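Local coordinates for protein ferredoxin--NADP reductase, apicoplast (PDB 3JQQ) that passes electrons between ferredoxin and NADP(H) by way of bound FAD in the apicoplast of the malaria parasite, and may thereby serve isoprenoid precursor synthesis, at residues L38-N43 with I151-A156; G44-L49 with E112-A117; N272-Y277 with K309-E314. The protein carries 1 engineered substitution. All blocks are in the same frame, centred on the assembly; numbering follows the deposited sequence.

Contact 1. Residues L38-N43 with I151-A156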
loop_
_atom_site.group_PDB
_atom_site.type_symbol
_atom_site.label_atom_id
_atom_site.label_comp_id
_atom_site.label_asym_id
_atom_site.label_seq_id
_atom_site.Cartn_x
_atom_site.Cartn_y
_atom_site.Cartn_z
ATOM N N LEU B 38 -3.829 -2.107 -20.418
ATOM C CA LEU B 38 -3.089 -1.520 -21.530
ATOM C C LEU B 38 -2.526 -2.602 -22.440
ATOM O O LEU B 38 -1.810 -3.489 -21.982
ATOM C CB LEU B 38 -1.934 -0.651 -21.018
ATOM C CG LEU B 38 -2.223 0.552 -20.116
ATOM C CD1 LEU B 38 -0.926 1.229 -19.700
ATOM C CD2 LEU B 38 -3.141 1.547 -20.815
ATOM N N GLU B 39 -2.848 -2.535 -23.728
ATOM C CA GLU B 39 -2.144 -3.355 -24.703
ATOM C C GLU B 39 -0.986 -2.531 -25.252
ATOM O O GLU B 39 -1.178 -1.405 -25.712
ATOM C CB GLU B 39 -3.069 -3.840 -25.828
ATOM C CG GLU B 39 -2.515 -5.063 -26.567
ATOM C CD GLU B 39 -3.460 -5.623 -27.619
ATOM O OE1 GLU B 39 -4.693 -5.548 -27.426
ATOM O OE2 GLU B 39 -2.961 -6.151 -28.638
ATOM N N ILE B 40 0.219 -3.089 -25.181
ATOM C CA ILE B 40 1.427 -2.348 -25.526
ATOM C C ILE B 40 2.261 -3.044 -26.600
ATOM O O ILE B 40 2.625 -4.209 -26.464
ATOM C CB ILE B 40 2.293 -2.093 -24.283
ATOM C CG1 ILE B 40 1.583 -1.128 -23.328
ATOM C CG2 ILE B 40 3.657 -1.540 -24.688
ATOM C CD1 ILE B 40 2.336 -0.864 -22.047
ATOM N N ASN B 41 2.549 -2.310 -27.680
ATOM C CA ASN B 41 3.395 -2.811 -28.759
ATOM C C ASN B 41 4.847 -2.431 -28.507
ATOM O O ASN B 41 5.200 -1.251 -28.477
ATOM C CB ASN B 41 2.921 -2.272 -30.112
ATOM C CG ASN B 41 3.634 -2.921 -31.292
ATOM O OD1 ASN B 41 4.867 -2.972 -31.350
ATOM N ND2 ASN B 41 2.861 -3.421 -32.256
ATOM N N HIS B 42 5.679 -3.442 -28.322
ATOM C CA HIS B 42 7.082 -3.237 -28.000
ATOM C C HIS B 42 7.955 -3.768 -29.143
ATOM O O HIS B 42 9.175 -3.873 -29.009
ATOM C CB HIS B 42 7.416 -3.957 -26.695
ATOM C CG HIS B 42 7.059 -5.412 -26.706
ATOM N ND1 HIS B 42 7.929 -6.388 -27.159
ATOM C CD2 HIS B 42 5.924 -6.063 -26.336
ATOM C CE1 HIS B 42 7.346 -7.576 -27.058
ATOM N NE2 HIS B 42 6.131 -7.407 -26.567
ATOM N N ASN B 43 7.303 -4.101 -30.258
ATOM C CA ASN B 43 7.969 -4.613 -31.459
ATOM C C ASN B 43 8.805 -5.871 -31.233
ATOM O O ASN B 43 9.859 -6.047 -31.848
ATOM C CB ASN B 43 8.803 -3.522 -32.138
ATOM C CG ASN B 43 7.995 -2.700 -33.121
ATOM O OD1 ASN B 43 6.850 -3.033 -33.426
ATOM N ND2 ASN B 43 8.586 -1.624 -33.627
ATOM N N ILE B 151 4.980 5.188 -24.626
ATOM C CA ILE B 151 5.162 4.790 -23.233
ATOM C C ILE B 151 6.503 4.071 -23.097
ATOM O O ILE B 151 6.860 3.243 -23.941
ATOM C CB ILE B 151 4.000 3.909 -22.719
ATOM C CG1 ILE B 151 4.123 3.681 -21.210
ATOM C CG2 ILE B 151 3.952 2.586 -23.467
ATOM C CD1 ILE B 151 2.970 2.895 -20.607
ATOM N N TYR B 152 7.254 4.404 -22.051
ATOM C CA TYR B 152 8.621 3.904 -21.909
ATOM C C TYR B 152 8.767 2.856 -20.802
ATOM O O TYR B 152 8.501 3.127 -19.628
ATOM C CB TYR B 152 9.597 5.066 -21.701
ATOM C CG TYR B 152 9.685 6.007 -22.885
ATOM C CD1 TYR B 152 8.700 6.960 -23.118
ATOM C CD2 TYR B 152 10.753 5.942 -23.772
ATOM C CE1 TYR B 152 8.775 7.822 -24.200
ATOM C CE2 TYR B 152 10.838 6.800 -24.858
ATOM C CZ TYR B 152 9.846 7.737 -25.065
ATOM O OH TYR B 152 9.928 8.591 -26.141
ATOM N N LEU B 153 9.196 1.660 -21.205
ATOM C CA LEU B 153 9.309 0.504 -20.314
ATOM C C LEU B 153 10.748 0.211 -19.890
ATOM O O LEU B 153 11.693 0.437 -20.652
ATOM C CB LEU B 153 8.749 -0.756 -20.991
ATOM C CG LEU B 153 7.242 -1.026 -21.129
ATOM C CD1 LEU B 153 6.498 -0.744 -19.834
ATOM C CD2 LEU B 153 6.640 -0.235 -22.276
ATOM N N THR B 154 10.894 -0.306 -18.673
ATOM C CA THR B 154 12.143 -0.897 -18.204
ATOM C C THR B 154 11.851 -2.349 -17.831
ATOM O O THR B 154 10.689 -2.714 -17.640
ATOM C CB THR B 154 12.682 -0.178 -16.959
ATOM O OG1 THR B 154 11.823 -0.449 -15.842
ATOM C CG2 THR B 154 12.763 1.324 -17.191
ATOM N N GLY B 155 12.888 -3.176 -17.722
ATOM C CA GLY B 155 12.699 -4.569 -17.303
ATOM C C GLY B 155 13.382 -5.591 -18.195
ATOM O O GLY B 155 14.180 -5.231 -19.061
ATOM N N ALA B 156 13.065 -6.873 -17.990
ATOM C CA ALA B 156 12.087 -7.302 -16.993
ATOM C C ALA B 156 12.642 -7.253 -15.572
ATOM O O ALA B 156 13.837 -7.069 -15.373
ATOM C CB ALA B 156 11.593 -8.708 -17.315
#

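Contact 2. Residues G44-L49 with E112-A117. With FAD (flavin-adenine dinucleotide), chain I.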
loop_
_atom_site.group_PDB
_atom_site.type_symbol
_atom_site.label_atom_id
_atom_site.label_comp_id
_atom_site.label_asym_id
_atom_site.label_seq_id
_atom_site.Cartn_x
_atom_site.Cartn_y
_atom_site.Cartn_z
ATOM N N GLY B 44 8.314 -6.745 -30.359
ATOM C CA GLY B 44 9.009 -7.981 -30.021
ATOM C C GLY B 44 10.291 -7.769 -29.235
ATOM O O GLY B 44 10.966 -8.729 -28.869
ATOM N N LEU B 45 10.619 -6.506 -28.965
ATOM C CA LEU B 45 11.885 -6.142 -28.322
ATOM C C LEU B 45 11.938 -6.340 -26.805
ATOM O O LEU B 45 13.016 -6.542 -26.244
ATOM C CB LEU B 45 12.246 -4.694 -28.656
ATOM C CG LEU B 45 13.257 -4.438 -29.777
ATOM C CD1 LEU B 45 13.222 -5.535 -30.839
ATOM C CD2 LEU B 45 13.014 -3.069 -30.390
ATOM N N PHE B 46 10.792 -6.257 -26.137
ATOM C CA PHE B 46 10.764 -6.431 -24.687
ATOM C C PHE B 46 10.709 -7.913 -24.331
ATOM O O PHE B 46 9.765 -8.624 -24.693
ATOM C CB PHE B 46 9.585 -5.686 -24.060
ATOM C CG PHE B 46 9.736 -5.455 -22.586
ATOM C CD1 PHE B 46 10.456 -4.368 -22.117
ATOM C CD2 PHE B 46 9.162 -6.328 -21.669
ATOM C CE1 PHE B 46 10.602 -4.148 -20.765
ATOM C CE2 PHE B 46 9.305 -6.113 -20.309
ATOM C CZ PHE B 46 10.025 -5.023 -19.856
ATOM N N LYS B 47 11.729 -8.377 -23.618
ATOM C CA LYS B 47 11.847 -9.794 -23.292
ATOM C C LYS B 47 11.484 -10.042 -21.840
ATOM O O LYS B 47 11.936 -9.325 -20.939
ATOM C CB LYS B 47 13.275 -10.276 -23.566
ATOM C CG LYS B 47 13.704 -10.151 -25.017
ATOM C CD LYS B 47 13.147 -11.291 -25.855
ATOM C CE LYS B 47 13.609 -11.185 -27.301
ATOM N NZ LYS B 47 13.249 -12.404 -28.079
ATOM N N TYR B 48 10.666 -11.062 -21.614
ATOM C CA TYR B 48 10.210 -11.376 -20.279
ATOM C C TYR B 48 9.705 -12.803 -20.223
ATOM O O TYR B 48 9.370 -13.400 -21.247
ATOM C CB TYR B 48 9.085 -10.418 -19.858
ATOM C CG TYR B 48 7.822 -10.556 -20.685
ATOM C CD1 TYR B 48 7.659 -9.840 -21.863
ATOM C CD2 TYR B 48 6.794 -11.401 -20.286
ATOM C CE1 TYR B 48 6.510 -9.963 -22.625
ATOM C CE2 TYR B 48 5.637 -11.528 -21.041
ATOM C CZ TYR B 48 5.504 -10.808 -22.211
ATOM O OH TYR B 48 4.357 -10.927 -22.965
ATOM N N LEU B 49 9.663 -13.343 -19.013
ATOM C CA LEU B 49 8.997 -14.603 -18.762
ATOM C C LEU B 49 7.690 -14.299 -18.052
ATOM O O LEU B 49 7.559 -13.264 -17.385
ATOM C CB LEU B 49 9.858 -15.502 -17.876
ATOM C CG LEU B 49 11.175 -16.021 -18.457
ATOM C CD1 LEU B 49 11.871 -16.920 -17.453
ATOM C CD2 LEU B 49 10.930 -16.764 -19.762
ATOM N N GLU B 112 2.152 -11.114 -29.481
ATOM C CA GLU B 112 2.878 -10.022 -30.111
ATOM C C GLU B 112 3.029 -8.868 -29.124
ATOM O O GLU B 112 4.137 -8.435 -28.826
ATOM C CB GLU B 112 2.161 -9.567 -31.387
ATOM C CG GLU B 112 2.998 -8.684 -32.300
ATOM C CD GLU B 112 2.434 -8.595 -33.709
ATOM O OE1 GLU B 112 2.683 -7.575 -34.387
ATOM O OE2 GLU B 112 1.742 -9.545 -34.141
ATOM N N ASN B 113 1.900 -8.388 -28.612
ATOM C CA ASN B 113 1.879 -7.303 -27.629
ATOM C C ASN B 113 1.883 -7.807 -26.191
ATOM O O ASN B 113 1.595 -8.981 -25.941
ATOM C CB ASN B 113 0.646 -6.423 -27.847
ATOM C CG ASN B 113 0.623 -5.786 -29.220
ATOM O OD1 ASN B 113 1.622 -5.236 -29.679
ATOM N ND2 ASN B 113 -0.527 -5.848 -29.881
ATOM N N LEU B 114 2.211 -6.923 -25.250
ATOM C CA LEU B 114 2.169 -7.271 -23.828
ATOM C C LEU B 114 1.031 -6.555 -23.092
ATOM O O LEU B 114 0.567 -5.498 -23.523
ATOM C CB LEU B 114 3.522 -7.008 -23.151
ATOM C CG LEU B 114 4.008 -5.564 -22.983
ATOM C CD1 LEU B 114 3.333 -4.897 -21.795
ATOM C CD2 LEU B 114 5.520 -5.528 -22.824
ATOM N N SER B 115 0.589 -7.148 -21.984
ATOM C CA SER B 115 -0.534 -6.628 -21.205
ATOM C C SER B 115 -0.087 -6.113 -19.845
ATOM O O SER B 115 0.919 -6.557 -19.298
ATOM C CB SER B 115 -1.586 -7.717 -20.979
ATOM O OG SER B 115 -1.896 -8.401 -22.176
ATOM N N VAL B 116 -0.867 -5.189 -19.299
ATOM C CA VAL B 116 -0.643 -4.645 -17.974
ATOM C C VAL B 116 -1.968 -4.082 -17.470
ATOM O O VAL B 116 -2.727 -3.497 -18.243
ATOM C CB VAL B 116 0.423 -3.532 -18.002
ATOM C CG1 VAL B 116 0.011 -2.371 -17.109
ATOM C CG2 VAL B 116 1.788 -4.088 -17.599
ATOM N N ALA B 117 -2.260 -4.288 -16.188
ATOM C CA ALA B 117 -3.474 -3.742 -15.588
ATOM C C ALA B 117 -3.115 -2.775 -14.472
ATOM O O ALA B 117 -2.467 -3.151 -13.493
ATOM C CB ALA B 117 -4.365 -4.855 -15.068
HETATM P PA FAD I . 2.200 7.437 -6.152
HETATM O O1A FAD I . 3.554 6.769 -6.139
HETATM O O2A FAD I . 2.287 8.821 -6.752
HETATM O O5B FAD I . 1.579 7.471 -4.662
HETATM C C5B FAD I . 1.279 6.272 -3.981
HETATM C C4B FAD I . -0.078 6.369 -3.288
HETATM O O4B FAD I . -0.135 7.513 -2.454
HETATM C C3B FAD I . -1.203 6.505 -4.297
HETATM O O3B FAD I . -2.319 5.795 -3.815
HETATM C C2B FAD I . -1.515 7.987 -4.298
HETATM O O2B FAD I . -2.886 8.217 -4.534
HETATM C C1B FAD I . -1.111 8.437 -2.905
HETATM N N9A FAD I . -0.543 9.797 -2.898
HETATM C C8A FAD I . 0.493 10.268 -3.662
HETATM N N7A FAD I . 0.709 11.566 -3.339
HETATM C C5A FAD I . -0.170 11.924 -2.377
HETATM C C6A FAD I . -0.381 13.118 -1.699
HETATM N N6A FAD I . 0.308 14.209 -2.027
HETATM N N1A FAD I . -1.377 13.185 -0.747
HETATM C C2A FAD I . -2.150 12.075 -0.478
HETATM N N3A FAD I . -1.934 10.896 -1.158
HETATM C C4A FAD I . -0.959 10.822 -2.092
HETATM N N1 FAD I . 0.062 -1.650 -9.531
HETATM C C2 FAD I . -0.922 -1.886 -10.465
HETATM O O2 FAD I . -1.838 -1.071 -10.591
HETATM N N3 FAD I . -0.879 -3.023 -11.248
HETATM C C4 FAD I . 0.146 -3.931 -11.097
HETATM O O4 FAD I . 0.181 -4.944 -11.792
HETATM C C4X FAD I . 1.139 -3.697 -10.154
HETATM N N5 FAD I . 2.167 -4.602 -10.001
HETATM C C5X FAD I . 3.145 -4.356 -9.061
HETATM C C6 FAD I . 4.182 -5.271 -8.907
HETATM C C7 FAD I . 5.176 -5.039 -7.969
HETATM C C7M FAD I . 6.294 -6.030 -7.805
HETATM C C8 FAD I . 5.128 -3.885 -7.185
HETATM C C8M FAD I . 6.192 -3.614 -6.158
HETATM C C9 FAD I . 4.090 -2.975 -7.340
HETATM C C9A FAD I . 3.094 -3.202 -8.276
HETATM N N10 FAD I . 2.068 -2.283 -8.430
HETATM C C10 FAD I . 1.091 -2.547 -9.369
HETATM C "C1'" FAD I . 2.085 -0.943 -7.722
HETATM C "C2'" FAD I . 2.488 0.202 -8.662
HETATM O "O2'" FAD I . 3.839 0.046 -9.021
HETATM C "C3'" FAD I . 2.364 1.621 -8.084
HETATM O "O3'" FAD I . 2.830 1.664 -6.753
HETATM C "C4'" FAD I . 0.953 2.202 -8.161
HETATM O "O4'" FAD I . 0.600 2.361 -9.516
HETATM C "C5'" FAD I . 0.901 3.571 -7.490
HETATM O "O5'" FAD I . 1.793 4.413 -8.182
HETATM P P FAD I . 1.472 5.971 -8.426
HETATM O O1P FAD I . 2.702 6.657 -8.973
HETATM O O2P FAD I . 0.288 6.161 -9.348
HETATM O O3P FAD I . 1.139 6.533 -6.956
HETATM O O HOH W 1 5.193 -6.005 -29.513
HETATM O O HOH W 2 4.617 -9.362 -25.497
#

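Contact 3. Residues N272-Y277 with K309-E314. With FAD (flavin-adenine dinucleotide), chain I.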
loop_
_atom_site.group_PDB
_atom_site.type_symbol
_atom_site.label_atom_id
_atom_site.label_comp_id
_atom_site.label_asym_id
_atom_site.label_seq_id
_atom_site.Cartn_x
_atom_site.Cartn_y
_atom_site.Cartn_z
ATOM N N ASN B 272 -4.200 -30.257 2.279
ATOM C CA ASN B 272 -4.234 -31.449 1.437
ATOM C C ASN B 272 -3.823 -31.164 -0.006
ATOM O O ASN B 272 -3.140 -31.974 -0.633
ATOM C CB ASN B 272 -5.615 -32.113 1.482
ATOM C CG ASN B 272 -5.818 -32.960 2.729
ATOM O OD1 ASN B 272 -6.888 -33.532 2.938
ATOM N ND2 ASN B 272 -4.786 -33.046 3.563
ATOM N N LEU B 273 -4.238 -30.014 -0.529
ATOM C CA LEU B 273 -3.840 -29.604 -1.878
ATOM C C LEU B 273 -2.335 -29.379 -1.964
ATOM O O LEU B 273 -1.674 -29.889 -2.869
ATOM C CB LEU B 273 -4.586 -28.340 -2.313
ATOM C CG LEU B 273 -5.963 -28.518 -2.956
ATOM C CD1 LEU B 273 -6.635 -27.172 -3.147
ATOM C CD2 LEU B 273 -5.843 -29.266 -4.275
ATOM N N PHE B 274 -1.795 -28.617 -1.019
ATOM C CA PHE B 274 -0.367 -28.315 -1.026
ATOM C C PHE B 274 0.494 -29.555 -0.794
ATOM O O PHE B 274 1.544 -29.710 -1.418
ATOM C CB PHE B 274 -0.024 -27.237 0.003
ATOM C CG PHE B 274 1.442 -26.907 0.063
ATOM C CD1 PHE B 274 2.018 -26.082 -0.889
ATOM C CD2 PHE B 274 2.245 -27.430 1.062
ATOM C CE1 PHE B 274 3.365 -25.780 -0.842
ATOM C CE2 PHE B 274 3.594 -27.132 1.114
ATOM C CZ PHE B 274 4.155 -26.307 0.162
ATOM N N ASN B 275 0.051 -30.437 0.098
ATOM C CA ASN B 275 0.847 -31.607 0.468
ATOM C C ASN B 275 0.603 -32.857 -0.388
ATOM O O ASN B 275 1.550 -33.529 -0.795
ATOM C CB ASN B 275 0.674 -31.931 1.956
ATOM C CG ASN B 275 1.478 -31.003 2.852
ATOM O OD1 ASN B 275 2.549 -30.529 2.471
ATOM N ND2 ASN B 275 0.964 -30.743 4.048
ATOM N N ASN B 276 -0.668 -33.163 -0.652
ATOM C CA ASN B 276 -1.011 -34.367 -1.420
ATOM C C ASN B 276 -0.873 -34.213 -2.936
ATOM O O ASN B 276 -0.757 -35.205 -3.656
ATOM C CB ASN B 276 -2.423 -34.845 -1.065
ATOM C CG ASN B 276 -2.476 -35.571 0.265
ATOM O OD1 ASN B 276 -1.536 -36.274 0.638
ATOM N ND2 ASN B 276 -3.581 -35.402 0.991
ATOM N N TYR B 277 -0.881 -32.969 -3.421
ATOM C CA TYR B 277 -0.777 -32.712 -4.857
ATOM C C TYR B 277 0.497 -31.954 -5.230
ATOM O O TYR B 277 0.650 -31.504 -6.364
ATOM C CB TYR B 277 -2.014 -31.965 -5.367
ATOM C CG TYR B 277 -3.268 -32.812 -5.394
ATOM C CD1 TYR B 277 -4.121 -32.871 -4.293
ATOM C CD2 TYR B 277 -3.601 -33.558 -6.517
ATOM C CE1 TYR B 277 -5.267 -33.645 -4.313
ATOM C CE2 TYR B 277 -4.750 -34.339 -6.544
ATOM C CZ TYR B 277 -5.577 -34.377 -5.442
ATOM O OH TYR B 277 -6.711 -35.149 -5.461
ATOM N N LYS B 309 10.828 -24.026 -1.206
ATOM C CA LYS B 309 11.162 -23.871 -2.619
ATOM C C LYS B 309 9.873 -23.754 -3.416
ATOM O O LYS B 309 9.854 -23.220 -4.525
ATOM C CB LYS B 309 11.965 -25.073 -3.131
ATOM C CG LYS B 309 11.106 -26.278 -3.530
ATOM C CD LYS B 309 11.906 -27.341 -4.282
ATOM C CE LYS B 309 12.237 -26.901 -5.703
ATOM N NZ LYS B 309 13.022 -27.936 -6.439
ATOM N N ARG B 310 8.793 -24.257 -2.826
ATOM C CA ARG B 310 7.506 -24.351 -3.501
ATOM C C ARG B 310 6.624 -23.128 -3.268
ATOM O O ARG B 310 5.596 -22.963 -3.923
ATOM C CB ARG B 310 6.767 -25.614 -3.050
ATOM C CG ARG B 310 7.444 -26.914 -3.459
ATOM C CD ARG B 310 6.460 -28.076 -3.420
ATOM N NE ARG B 310 6.311 -28.636 -2.078
ATOM C CZ ARG B 310 5.178 -29.148 -1.608
ATOM N NH1 ARG B 310 4.084 -29.150 -2.362
ATOM N NH2 ARG B 310 5.135 -29.645 -0.378
ATOM N N VAL B 311 7.026 -22.274 -2.332
ATOM C CA VAL B 311 6.242 -21.094 -1.987
ATOM C C VAL B 311 6.819 -19.829 -2.620
ATOM O O VAL B 311 8.027 -19.595 -2.574
ATOM C CB VAL B 311 6.140 -20.911 -0.458
ATOM C CG1 VAL B 311 5.441 -19.604 -0.123
ATOM C CG2 VAL B 311 5.409 -22.090 0.167
ATOM N N HIS B 312 5.945 -19.023 -3.216
ATOM C CA HIS B 312 6.351 -17.786 -3.877
ATOM C C HIS B 312 5.493 -16.625 -3.398
ATOM O O HIS B 312 4.271 -16.741 -3.318
ATOM C CB HIS B 312 6.210 -17.914 -5.393
ATOM C CG HIS B 312 6.960 -19.070 -5.977
ATOM N ND1 HIS B 312 8.198 -18.931 -6.566
ATOM C CD2 HIS B 312 6.640 -20.382 -6.076
ATOM C CE1 HIS B 312 8.611 -20.110 -6.998
ATOM N NE2 HIS B 312 7.684 -21.007 -6.713
ATOM N N VAL B 313 6.132 -15.503 -3.089
ATOM C CA VAL B 313 5.410 -14.338 -2.599
ATOM C C VAL B 313 5.893 -13.049 -3.258
ATOM O O VAL B 313 7.093 -12.795 -3.346
ATOM C CB VAL B 313 5.526 -14.205 -1.064
ATOM C CG1 VAL B 313 6.975 -13.998 -0.660
ATOM C CG2 VAL B 313 4.658 -13.060 -0.558
ATOM N N GLU B 314 4.944 -12.244 -3.727
ATOM C CA GLU B 314 5.245 -10.921 -4.256
ATOM C C GLU B 314 4.192 -9.952 -3.727
ATOM O O GLU B 314 3.045 -9.959 -4.178
ATOM C CB GLU B 314 5.244 -10.934 -5.786
ATOM C CG GLU B 314 6.196 -9.925 -6.422
ATOM C CD GLU B 314 5.979 -9.777 -7.917
ATOM O OE1 GLU B 314 4.813 -9.685 -8.338
ATOM O OE2 GLU B 314 6.978 -9.749 -8.668
HETATM P PA FAD I . 2.200 7.437 -6.152
HETATM O O1A FAD I . 3.554 6.769 -6.139
HETATM O O2A FAD I . 2.287 8.821 -6.752
HETATM O O5B FAD I . 1.579 7.471 -4.662
HETATM C C5B FAD I . 1.279 6.272 -3.981
HETATM C C4B FAD I . -0.078 6.369 -3.288
HETATM O O4B FAD I . -0.135 7.513 -2.454
HETATM C C3B FAD I . -1.203 6.505 -4.297
HETATM O O3B FAD I . -2.319 5.795 -3.815
HETATM C C2B FAD I . -1.515 7.987 -4.298
HETATM O O2B FAD I . -2.886 8.217 -4.534
HETATM C C1B FAD I . -1.111 8.437 -2.905
HETATM N N9A FAD I . -0.543 9.797 -2.898
HETATM C C8A FAD I . 0.493 10.268 -3.662
HETATM N N7A FAD I . 0.709 11.566 -3.339
HETATM C C5A FAD I . -0.170 11.924 -2.377
HETATM C C6A FAD I . -0.381 13.118 -1.699
HETATM N N6A FAD I . 0.308 14.209 -2.027
HETATM N N1A FAD I . -1.377 13.185 -0.747
HETATM C C2A FAD I . -2.150 12.075 -0.478
HETATM N N3A FAD I . -1.934 10.896 -1.158
HETATM C C4A FAD I . -0.959 10.822 -2.092
HETATM N N1 FAD I . 0.062 -1.650 -9.531
HETATM C C2 FAD I . -0.922 -1.886 -10.465
HETATM O O2 FAD I . -1.838 -1.071 -10.591
HETATM N N3 FAD I . -0.879 -3.023 -11.248
HETATM C C4 FAD I . 0.146 -3.931 -11.097
HETATM O O4 FAD I . 0.181 -4.944 -11.792
HETATM C C4X FAD I . 1.139 -3.697 -10.154
HETATM N N5 FAD I . 2.167 -4.602 -10.001
HETATM C C5X FAD I . 3.145 -4.356 -9.061
HETATM C C6 FAD I . 4.182 -5.271 -8.907
HETATM C C7 FAD I . 5.176 -5.039 -7.969
HETATM C C7M FAD I . 6.294 -6.030 -7.805
HETATM C C8 FAD I . 5.128 -3.885 -7.185
HETATM C C8M FAD I . 6.192 -3.614 -6.158
HETATM C C9 FAD I . 4.090 -2.975 -7.340
HETATM C C9A FAD I . 3.094 -3.202 -8.276
HETATM N N10 FAD I . 2.068 -2.283 -8.430
HETATM C C10 FAD I . 1.091 -2.547 -9.369
HETATM C "C1'" FAD I . 2.085 -0.943 -7.722
HETATM C "C2'" FAD I . 2.488 0.202 -8.662
HETATM O "O2'" FAD I . 3.839 0.046 -9.021
HETATM C "C3'" FAD I . 2.364 1.621 -8.084
HETATM O "O3'" FAD I . 2.830 1.664 -6.753
HETATM C "C4'" FAD I . 0.953 2.202 -8.161
HETATM O "O4'" FAD I . 0.600 2.361 -9.516
HETATM C "C5'" FAD I . 0.901 3.571 -7.490
HETATM O "O5'" FAD I . 1.793 4.413 -8.182
HETATM P P FAD I . 1.472 5.971 -8.426
HETATM O O1P FAD I . 2.702 6.657 -8.973
HETATM O O2P FAD I . 0.288 6.161 -9.348
HETATM O O3P FAD I . 1.139 6.533 -6.956
#

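Contact 1. Residues L38-N43 with I151-A156
Inside the antiparallel β-barrel of the FAD-binding domain, Leu-38 and Ile-40 of strand 35-41 meet Ile-151 and Leu-153 of strand 150-157. These strands are not sheet neighbours, since strand 16-25 runs between them. Their short axes lie 9.4 Å apart and turn 81° against each other; no hydrogen bond joins the two segments, and methyl groups carry the contact. The centre is Ile-40, which meets a different partner with each branch. Its CD1 lies 4.1 Å from Ile-151 CG2 and equally near Ile-151 CD1, the two isoleucines crossing almost at a right angle. Its CG2, set anti to the backbone N, reaches tip to tip for Leu-153 CD2 at 4.1 Å. Two residues earlier on the strand, Leu-38 CD1 approaches Ile-151 CD1 at a looser 4.3 Å. Cys-18 of the intervening strand touches both Ile-40 and Leu-153, while Ile-56 lies against both Ile-151 and Leu-153, so the core is built from four strands at least. Strand 35-41 then ends in an Asx turn, in which Asn-43 N donates to Asn-41 OD1 at 2.9 Å. Alternate residues buried on near-orthogonal strands, meeting across the interior, are what a closed β-barrel of the ferredoxin reductase family displays in its core.

Contact 2. Residues G44-L49 with E112-A117
Leu-114 of strand 114-123 packs against two aromatic rings of the 44-49 loop. Its CD2 lies 3.9 Å from Phe-46 CD2, and its CB stands 4.2 Å from Tyr-48 CE1 and 4.0 Å from Tyr-48 OH. Both rings are met obliquely. The CG of Leu-114 sits between its own backbone N and carbonyl carbon (chi1 68°), and from there CD2 reaches Phe-46; CB, fixed by the backbone, is left to the tyrosine. The two rings also meet: Tyr-48 CD1 lies at the edge of the Phe-46 ring, in its plane.

The next shell is polar. Tyr-48 OH is hydrogen-bonded to Ser-107 OG and to a water 3.0 Å away that lies in the plane of the ring. Ser-107 OG also bonds Ser-115 N, so one serine hydroxyl ties the tyrosine to the strand. A second water donates to Glu-112 O at 2.7 Å and accepts a weak bond from Gly-44 N, bridging the more exposed end of the contact. Farther out, the Phe-46 side chain touches Leu-16 and Cys-54, while Leu-114 bonds through its backbone to Ile-40.

Farther along the same strand, Ala-117 O accepts from FAD N3 at 2.8 Å with an N-H...O angle of 160°, a nearly straight bond to the pyrimidine part of the flavin. The loop thus closes over a strand whose later backbone forms part of the flavin site of the FAD-binding barrel.

Contact 3. Residues N272-Y277 with K309-E314
Phe-274, near the end of helix 267-276, and Arg-310, just before strand 311-315, join a helix to an outermost strand of the Rossmann-like parallel sheet in the NADP-binding half of the enzyme.

The flat groups make a cation-pi stack. The guanidinium of Arg-310 lies on one face of the Phe-274 ring with centres 3.9 Å apart and planes only 14° from parallel; Arg-310 NH2 comes within 3.3 Å of Phe-274 CE2. The side chains arrive from opposite directions, and a bend at chi3 of the arginine (-83°) turns its end flat against the ring.

Hydrogen bonding fixes the rotation of the same group. Arg-310 NH1 donates to Phe-274 O at 2.8 Å, with an N-H...O angle of 162°, and the acceptor lies at the guanidinium edge. One residue therefore offers a ring to the face and a carbonyl to the edge. A positive charge beside a carbonyl of the last helical turn is consistent with a favourable interaction with the helix dipole. A weak bond from Arg-310 NH1 to Cys-279 O adds a second grip, whereas Lys-306 brings a like charge near NH2.

Apolar packing continues onto the strand. Phe-274 CE1 stands 4.3 Å from Val-311 CG2, and both residues rest on Leu-281 of the adjacent strand 280-285. Backbone bonds of His-312 and Glu-314 hold 311-315 to that neighbour. At the far end of the segment, Glu-314 CD packs 3.8 Å from the flavin methyl C7M.

From the N terminus, the chain runs through 38-43 directly into 44-49, so contacts 1 and 2 open one after the other. Residues 112-117 close contact 2 first, and 151-156 close contact 1 later, making the shorter loop lie within the longer one. The two contacts also touch: strands 35-41 and 114-123 are sheet neighbours, joined by the backbone bond of Leu-38 with Val-116, and Glu-39 OE2 bonds Asn-113 ND2. Both belong to the FAD-binding barrel. Contact 3 follows in series, tying helix 267-276 to the C-terminal strand of the nucleotide-binding domain. Its centre is about 27 Å from that of contact 2, yet both reach FAD.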